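PDB 4FMV: glucuronoarabinoxylan endo-1,4-beta-xylanase from Clostridium papyrosolvens, which probably hydrolyses internal beta-1,4 linkages in the backbone of xylan, as an endoxylanase of glycoside hydrolase family 30. Local coordinates for residues Ser93-Phe98 with Asp149-Thr154. Numbering follows the deposited sequence.
Sequences SMQENF and DWTWWT
Q95 and T151 are the closest backbone partners of 93-98 and 149-154, their CA atoms 7.9 Å apart, and the gap widens to 9.8 Å between the CA atoms of F98 and W152. In the (beta/alpha)8-barrel domain of this catalytic portion of a longer protein, the two segments belong to excursions that follow the neighbouring barrel strands 82-86 and 137-139, and they supply the outer strands of a small three-stranded sheet. Strand 103-109 runs between them, bonded through its backbone to both E96 and W152. The outer strands therefore meet through side chains, an example of how excursions following successive barrel strands can be joined outside the barrel wall.

Q95 spans the gap with its chain extended beyond CG, and its NE2 donates to T151 OG1 at 2.8 Å. The bond is bent, with 136° at the hydrogen, and the acceptor is tilted out of the amide plane. N89 OD1 also bonds this buried hydroxyl.

The second bridge is apolar. F98 chi1 of 72° sets CG between the backbone N and the carbonyl carbon, and the ring reaches W152 with its outer edge. The planes of the phenyl and the five-membered indole ring are nearly perpendicular (89°), yet the pair is oblique, with centroids 5.9 Å apart. K100 makes a cation-pi contact with the same indole. F98 CZ comes within 4.1 Å of W152 CB, which lies near the phenyl plane.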
# COMPACT_ATOMS: atom_id res chain seq x y z
N SER A 93 17.75 -23.48 -4.45
CA SER A 93 19.10 -23.72 -4.97
C SER A 93 19.98 -22.47 -4.94
O SER A 93 21.19 -22.57 -5.12
CB SER A 93 19.07 -24.30 -6.39
OG SER A 93 18.51 -23.37 -7.34
N MET A 94 19.37 -21.29 -4.76
CA MET A 94 20.14 -20.05 -4.66
C MET A 94 20.52 -19.64 -3.23
O MET A 94 21.31 -18.71 -3.04
CB MET A 94 19.35 -18.90 -5.27
CG MET A 94 18.87 -19.10 -6.71
SD MET A 94 18.38 -17.48 -7.36
CE MET A 94 17.51 -17.99 -8.85
N GLN A 95 19.92 -20.31 -2.25
CA GLN A 95 20.15 -20.05 -0.82
C GLN A 95 21.38 -20.73 -0.21
O GLN A 95 21.86 -21.75 -0.71
CB GLN A 95 18.92 -20.42 -0.01
CG GLN A 95 17.71 -19.57 -0.28
CD GLN A 95 16.52 -20.06 0.50
OE1 GLN A 95 16.11 -21.21 0.35
NE2 GLN A 95 15.97 -19.21 1.35
N GLU A 96 21.89 -20.16 0.87
CA GLU A 96 22.84 -20.87 1.70
C GLU A 96 22.58 -20.52 3.14
O GLU A 96 22.04 -19.44 3.43
CB GLU A 96 24.28 -20.49 1.34
CG GLU A 96 24.57 -19.02 1.57
CD GLU A 96 25.96 -18.63 1.15
OE1 GLU A 96 26.31 -17.45 1.34
OE2 GLU A 96 26.70 -19.49 0.62
N ASN A 97 22.96 -21.41 4.04
CA ASN A 97 22.97 -21.11 5.46
C ASN A 97 24.13 -20.22 5.79
O ASN A 97 25.14 -20.25 5.10
CB ASN A 97 23.09 -22.38 6.30
CG ASN A 97 21.81 -23.16 6.34
OD1 ASN A 97 20.83 -22.74 6.95
ND2 ASN A 97 21.80 -24.32 5.68
N PHE A 98 24.00 -19.44 6.84
CA PHE A 98 25.13 -18.72 7.39
C PHE A 98 24.87 -18.58 8.87
O PHE A 98 23.74 -18.77 9.34
CB PHE A 98 25.32 -17.34 6.73
CG PHE A 98 24.28 -16.31 7.11
CD1 PHE A 98 23.01 -16.35 6.58
CD2 PHE A 98 24.60 -15.29 8.00
CE1 PHE A 98 22.04 -15.40 6.93
CE2 PHE A 98 23.65 -14.33 8.37
CZ PHE A 98 22.37 -14.39 7.83
N ASP A 149 12.35 -16.63 9.48
CA ASP A 149 11.59 -17.67 8.75
C ASP A 149 11.66 -17.64 7.21
O ASP A 149 10.86 -18.29 6.52
CB ASP A 149 10.17 -17.80 9.29
CG ASP A 149 10.16 -18.39 10.68
OD1 ASP A 149 10.79 -19.45 10.90
OD2 ASP A 149 9.57 -17.77 11.58
N TRP A 150 12.52 -16.78 6.69
CA TRP A 150 12.71 -16.56 5.25
C TRP A 150 14.17 -16.16 4.98
O TRP A 150 15.04 -16.71 5.65
CB TRP A 150 11.64 -15.71 4.55
CG TRP A 150 11.26 -14.40 5.18
CD1 TRP A 150 11.91 -13.20 5.05
CD2 TRP A 150 10.08 -14.15 5.97
NE1 TRP A 150 11.23 -12.23 5.75
CE2 TRP A 150 10.11 -12.78 6.32
CE3 TRP A 150 9.03 -14.95 6.43
CZ2 TRP A 150 9.11 -12.19 7.10
CZ3 TRP A 150 8.04 -14.38 7.21
CH2 TRP A 150 8.08 -13.01 7.54
N THR A 151 14.44 -15.49 3.87
CA THR A 151 15.80 -15.06 3.49
C THR A 151 16.25 -13.67 4.02
O THR A 151 15.61 -12.65 3.73
CB THR A 151 15.89 -15.14 1.94
OG1 THR A 151 15.60 -16.49 1.53
CG2 THR A 151 17.27 -14.74 1.42
N TRP A 152 17.34 -13.64 4.80
CA TRP A 152 17.94 -12.40 5.33
C TRP A 152 18.81 -11.64 4.32
O TRP A 152 19.55 -12.26 3.55
CB TRP A 152 18.89 -12.71 6.50
CG TRP A 152 18.29 -13.19 7.78
CD1 TRP A 152 18.21 -14.49 8.23
CD2 TRP A 152 17.72 -12.38 8.81
NE1 TRP A 152 17.61 -14.53 9.46
CE2 TRP A 152 17.30 -13.25 9.85
CE3 TRP A 152 17.52 -10.99 8.97
CZ2 TRP A 152 16.69 -12.79 11.02
CZ3 TRP A 152 16.91 -10.54 10.13
CH2 TRP A 152 16.50 -11.43 11.14
N TRP A 153 18.75 -10.31 4.34
CA TRP A 153 19.73 -9.47 3.67
C TRP A 153 20.12 -8.36 4.62
O TRP A 153 19.26 -7.68 5.14
CB TRP A 153 19.13 -8.75 2.44
CG TRP A 153 18.49 -9.61 1.40
CD1 TRP A 153 17.48 -10.50 1.56
CD2 TRP A 153 18.80 -9.61 0.00
NE1 TRP A 153 17.14 -11.07 0.36
CE2 TRP A 153 17.93 -10.53 -0.62
CE3 TRP A 153 19.73 -8.91 -0.79
CZ2 TRP A 153 17.97 -10.79 -2.00
CZ3 TRP A 153 19.76 -9.17 -2.16
CH2 TRP A 153 18.89 -10.09 -2.74
N THR A 154 21.42 -8.17 4.84
CA THR A 154 21.87 -7.01 5.58
C THR A 154 21.62 -5.78 4.73
O THR A 154 21.40 -5.89 3.51
CB THR A 154 23.38 -7.11 5.86
OG1 THR A 154 24.09 -7.09 4.61
CG2 THR A 154 23.70 -8.40 6.63